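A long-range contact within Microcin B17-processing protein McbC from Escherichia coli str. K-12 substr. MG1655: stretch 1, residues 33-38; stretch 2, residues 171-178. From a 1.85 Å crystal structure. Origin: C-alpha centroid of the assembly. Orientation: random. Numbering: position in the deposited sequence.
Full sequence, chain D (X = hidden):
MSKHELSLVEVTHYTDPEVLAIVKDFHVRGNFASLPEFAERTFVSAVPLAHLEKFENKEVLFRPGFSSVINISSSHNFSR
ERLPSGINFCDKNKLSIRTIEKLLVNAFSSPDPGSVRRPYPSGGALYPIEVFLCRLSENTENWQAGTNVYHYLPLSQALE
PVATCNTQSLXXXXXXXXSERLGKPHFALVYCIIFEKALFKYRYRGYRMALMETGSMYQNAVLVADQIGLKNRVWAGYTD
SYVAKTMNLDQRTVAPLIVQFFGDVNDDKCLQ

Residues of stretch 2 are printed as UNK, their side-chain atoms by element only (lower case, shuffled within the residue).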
ATOM      1  N   ALA D  33      -1.289 -12.387 -16.048  1.00 27.14           N
ATOM      2  CA  ALA D  33      -1.759 -12.436 -17.426  1.00 28.41           C
ATOM      3  C   ALA D  33      -0.937 -13.519 -18.108  1.00 29.52           C
ATOM      4  O   ALA D  33       0.160 -13.282 -18.578  1.00 30.05           O
ATOM      5  CB  ALA D  33      -1.561 -11.095 -18.100  1.00 28.62           C
ATOM      6  N   SER D  34      -1.484 -14.726 -18.132  1.00 31.17           N
ATOM      7  CA  SER D  34      -0.787 -15.901 -18.599  1.00 32.46           C
ATOM      8  C   SER D  34      -1.591 -16.467 -19.761  1.00 33.52           C
ATOM      9  O   SER D  34      -2.584 -17.146 -19.560  1.00 34.21           O
ATOM     10  CB  SER D  34      -0.716 -16.901 -17.455  1.00 33.93           C
ATOM     11  OG  SER D  34      -0.193 -18.129 -17.919  1.00 36.28           O
ATOM     12  N   LEU D  35      -1.188 -16.164 -20.973  1.00 34.05           N
ATOM     13  CA  LEU D  35      -1.919 -16.630 -22.164  1.00 35.87           C
ATOM     14  C   LEU D  35      -0.939 -17.123 -23.199  1.00 34.57           C
ATOM     15  O   LEU D  35       0.153 -16.596 -23.271  1.00 32.94           O
ATOM     16  CB  LEU D  35      -2.690 -15.471 -22.790  1.00 37.89           C
ATOM     17  CG  LEU D  35      -3.838 -14.819 -22.032  1.00 38.78           C
ATOM     18  CD1 LEU D  35      -4.414 -13.725 -22.911  1.00 40.22           C
ATOM     19  CD2 LEU D  35      -4.926 -15.839 -21.730  1.00 40.01           C
ATOM     20  N   PRO D  36      -1.337 -18.097 -24.040  1.00 35.21           N
ATOM     21  CA  PRO D  36      -0.425 -18.539 -25.115  1.00 35.69           C
ATOM     22  C   PRO D  36       0.058 -17.395 -26.011  1.00 35.44           C
ATOM     23  O   PRO D  36       1.213 -17.379 -26.409  1.00 35.10           O
ATOM     24  CB  PRO D  36      -1.272 -19.533 -25.930  1.00 37.10           C
ATOM     25  CG  PRO D  36      -2.342 -19.967 -24.998  1.00 37.09           C
ATOM     26  CD  PRO D  36      -2.628 -18.803 -24.096  1.00 35.73           C
ATOM     27  N   GLU D  37      -0.822 -16.441 -26.306  1.00 35.08           N
ATOM     28  CA  GLU D  37      -0.494 -15.339 -27.212  1.00 36.30           C
ATOM     29  C   GLU D  37       0.537 -14.365 -26.633  1.00 35.75           C
ATOM     30  O   GLU D  37       1.077 -13.571 -27.374  1.00 35.98           O
ATOM     31  CB  GLU D  37      -1.752 -14.554 -27.619  1.00 37.48           C
ATOM     32  CG  GLU D  37      -2.757 -15.352 -28.438  1.00 38.91           C
ATOM     33  CD  GLU D  37      -3.744 -16.162 -27.604  1.00 39.81           C
ATOM     34  OE1 GLU D  37      -3.668 -16.200 -26.360  1.00 38.32           O
ATOM     35  OE2 GLU D  37      -4.640 -16.776 -28.205  1.00 42.66           O
ATOM     36  N   PHE D  38       0.795 -14.411 -25.328  1.00 34.92           N
ATOM     37  CA  PHE D  38       1.837 -13.578 -24.725  1.00 36.06           C
ATOM     38  C   PHE D  38       3.164 -14.324 -24.435  1.00 37.13           C
ATOM     39  O   PHE D  38       4.006 -13.789 -23.707  1.00 35.48           O
ATOM     40  CB  PHE D  38       1.340 -12.968 -23.407  1.00 34.87           C
ATOM     41  CG  PHE D  38       0.055 -12.169 -23.501  1.00 35.36           C
ATOM     42  CD1 PHE D  38      -0.349 -11.526 -24.663  1.00 36.43           C
ATOM     43  CD2 PHE D  38      -0.723 -12.015 -22.355  1.00 35.32           C
ATOM     44  CE1 PHE D  38      -1.525 -10.796 -24.702  1.00 36.50           C
ATOM     45  CE2 PHE D  38      -1.900 -11.272 -22.379  1.00 35.72           C
ATOM     46  CZ  PHE D  38      -2.300 -10.664 -23.566  1.00 36.29           C
ATOM     47  N   UNK D 171     -11.116 -24.571 -20.521  1.00 36.10           N
ATOM     48  CA  UNK D 171      -9.764 -25.109 -20.624  1.00 37.02           C
ATOM     49  C   UNK D 171      -8.748 -24.006 -20.958  1.00 35.55           C
ATOM     50  O   UNK D 171      -7.705 -23.902 -20.316  1.00 34.39           O
ATOM     51  o   UNK D 171      -4.388 -28.073 -22.418  1.00 45.66           O
ATOM     52  c   UNK D 171      -8.288 -26.724 -21.890  1.00 42.08           C
ATOM     53  c   UNK D 171      -9.687 -26.216 -21.678  1.00 40.24           C
ATOM     54  c   UNK D 171      -6.202 -26.697 -23.120  1.00 44.21           C
ATOM     55  c   UNK D 171      -5.681 -27.636 -22.260  1.00 44.02           C
ATOM     56  c   UNK D 171      -7.500 -26.243 -22.934  1.00 43.30           C
ATOM     57  c   UNK D 171      -7.726 -27.647 -21.016  1.00 43.06           C
ATOM     58  c   UNK D 171      -6.430 -28.113 -21.211  1.00 43.67           C
ATOM     59  N   UNK D 172      -9.071 -23.191 -21.953  1.00 35.54           N
ATOM     60  CA  UNK D 172      -8.193 -22.094 -22.356  1.00 35.48           C
ATOM     61  C   UNK D 172      -7.909 -21.173 -21.160  1.00 33.07           C
ATOM     62  O   UNK D 172      -6.746 -20.889 -20.854  1.00 31.41           O
ATOM     63  c   UNK D 172      -7.968 -20.161 -24.021  1.00 38.78           C
ATOM     64  c   UNK D 172      -8.806 -21.323 -23.533  1.00 37.45           C
ATOM     65  n   UNK D 172      -6.156 -18.391 -26.368  1.00 44.94           N
ATOM     66  c   UNK D 172      -8.591 -19.470 -25.223  1.00 41.34           C
ATOM     67  c   UNK D 172      -7.041 -17.587 -25.757  1.00 44.59           C
ATOM     68  n   UNK D 172      -6.797 -16.276 -25.674  1.00 45.13           N
ATOM     69  n   UNK D 172      -8.180 -18.062 -25.238  1.00 42.82           N
ATOM     70  N   UNK D 173      -8.963 -20.758 -20.460  1.00 31.89           N
ATOM     71  CA  UNK D 173      -8.797 -19.842 -19.311  1.00 30.62           C
ATOM     72  C   UNK D 173      -7.980 -20.439 -18.152  1.00 29.74           C
ATOM     73  O   UNK D 173      -7.125 -19.763 -17.549  1.00 29.06           O
ATOM     74  c   UNK D 173     -10.157 -19.314 -18.830  1.00 30.52           C
ATOM     75  o   UNK D 173     -10.848 -20.255 -18.008  1.00 31.34           O
ATOM     76  N   UNK D 174      -8.208 -21.708 -17.846  1.00 30.00           N
ATOM     77  CA  UNK D 174      -7.529 -22.332 -16.683  1.00 30.36           C
ATOM     78  C   UNK D 174      -6.070 -22.727 -16.917  1.00 30.69           C
ATOM     79  O   UNK D 174      -5.298 -22.783 -15.991  1.00 30.06           O
ATOM     80  c   UNK D 174     -10.369 -24.676 -15.412  1.00 33.44           C
ATOM     81  c   UNK D 174      -9.592 -22.608 -14.361  1.00 31.54           C
ATOM     82  c   UNK D 174      -8.305 -23.568 -16.244  1.00 31.31           C
ATOM     83  c   UNK D 174      -9.700 -23.343 -15.663  1.00 31.89           C
ATOM     84  N   UNK D 175      -5.709 -23.028 -18.151  1.00 31.82           N
ATOM     85  CA  UNK D 175      -4.417 -23.655 -18.458  1.00 33.14           C
ATOM     86  C   UNK D 175      -3.328 -22.638 -18.767  1.00 33.58           C
ATOM     87  O   UNK D 175      -2.158 -23.007 -18.893  1.00 34.86           O
ATOM     88  o   UNK D 175      -5.017 -23.940 -20.791  1.00 34.50           O
ATOM     89  c   UNK D 175      -4.572 -24.621 -19.631  1.00 33.72           C
ATOM     90  N   UNK D 176      -3.729 -21.376 -18.928  1.00 33.75           N
ATOM     91  CA  UNK D 176      -2.818 -20.275 -19.190  1.00 34.16           C
ATOM     92  C   UNK D 176      -1.874 -20.504 -20.344  1.00 35.00           C
ATOM     93  O   UNK D 176      -2.242 -21.096 -21.354  1.00 37.11           O
ATOM     94  N   UNK D 177      -0.639 -20.061 -20.183  1.00 34.89           N
ATOM     95  CA  UNK D 177       0.355 -20.210 -21.228  1.00 36.15           C
ATOM     96  C   UNK D 177       0.880 -21.610 -21.481  1.00 37.58           C
ATOM     97  O   UNK D 177       1.361 -21.873 -22.562  1.00 37.29           O
ATOM     98  N   UNK D 178       0.784 -22.502 -20.495  1.00 38.48           N
ATOM     99  CA  UNK D 178       1.479 -23.809 -20.519  1.00 40.21           C
ATOM    100  C   UNK D 178       0.562 -24.989 -20.869  1.00 41.35           C
ATOM    101  O   UNK D 178       0.761 -26.119 -20.393  1.00 41.06           O
ATOM    102  o   UNK D 178       3.724 -25.475 -18.111  1.00 42.76           O
ATOM    103  o   UNK D 178       4.044 -25.049 -20.258  1.00 41.42           O
ATOM    104  c   UNK D 178       3.390 -24.919 -19.190  1.00 42.12           C
ATOM    105  c   UNK D 178       2.148 -24.017 -19.142  1.00 40.14           C
TER
HETATM  106  O   HOH W   1      -5.569 -17.959 -18.522  1.00 33.70           O
HETATM  107  O   HOH W   2      -5.082 -18.825 -21.328  1.00 47.60           O

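Position 171 carries eight side-chain atoms, seven carbons and one oxygen: one carbon leads to a six-membered carbon ring, and the oxygen sits on the ring atom farthest from the backbone. That is a phenol, so the residue is Tyr171. Its side chain comes no nearer than 8.0 Å to stretch 1, and its OH is hydrogen-bonded elsewhere in the structure.

Position 172 has four carbons and three nitrogens. Three carbons run out in an extended chain to a nitrogen, followed by a carbon bearing two more nitrogens, which is a guanidinium; this is Arg172. Its CA-to-CB bond points sideways, but with chi1, chi2 and chi3 all t the end of the side chain comes nearer to stretch 1. There NH1 lies 2.9 Å from Glu37 OE2 and NH2 lies 3.2 Å from Glu37 OE1. The carboxylate oxygen OE2 meets the guanidinium at its edge, near the plane, as expected for a salt bridge.

At position 173 one carbon bears one oxygen. A two-atom side chain ending in oxygen is serine, Ser173. Its CA-to-CB bond points away, and the side chain stays 6.9 Å from stretch 1.

Position 174 shows four carbons forked at the second, with no heteroatom. The fork distinguishes leucine from isoleucine, whose branch is at CB; Leu174 is out of reach of stretch 1.

Position 175 again has one carbon and one oxygen, hence Ser175. The hydroxyl turns back along the helix: OG donates to Tyr171 O at 2.7 Å, the same carbonyl that accepts from Ser175 N at 3.1 Å.

Position 176 has backbone atoms alone, so it is Gly176. Two observations agree with this: phi is positive (52°), and an ideal CB would fall 2.6 Å from Ser34 OG, a clash. Its bare CA approaches Ser34 O to 3.2 Å, a CA-H...O contact with an angle at H of 122°.

Position 177 also lacks side-chain atoms and is Gly177. Here a CB would have room, so the assignment rests on the atom count. Its N donates to Ser34 OG at 3.0 Å and 159°, while its CA lies 3.9 Å from Pro36 N.

Position 178 has two carbons, the second carrying two oxygens: a short carboxylate, Asp178. It occupies the N-cap position before the next helix, though its side chain makes no capping bond, and it does not touch stretch 1.

The contact therefore has two parts. Close backbone packing brings the CA atoms of Pro36 and Gly177 to 4.3 Å and is fixed by the bond to Ser34 OG; the salt bridge then ties the Arg172 side chain to Glu37. Water extends the link: water 1 donates to Ser173 O (2.6 Å from the water O), and its O lies 3.3 Å from Ser34 O, to which it can also donate. In all, 317 Å² is buried across a sequence separation of at least 135 residues.

Stretch 2, residues 171-178: YRSLSGGD
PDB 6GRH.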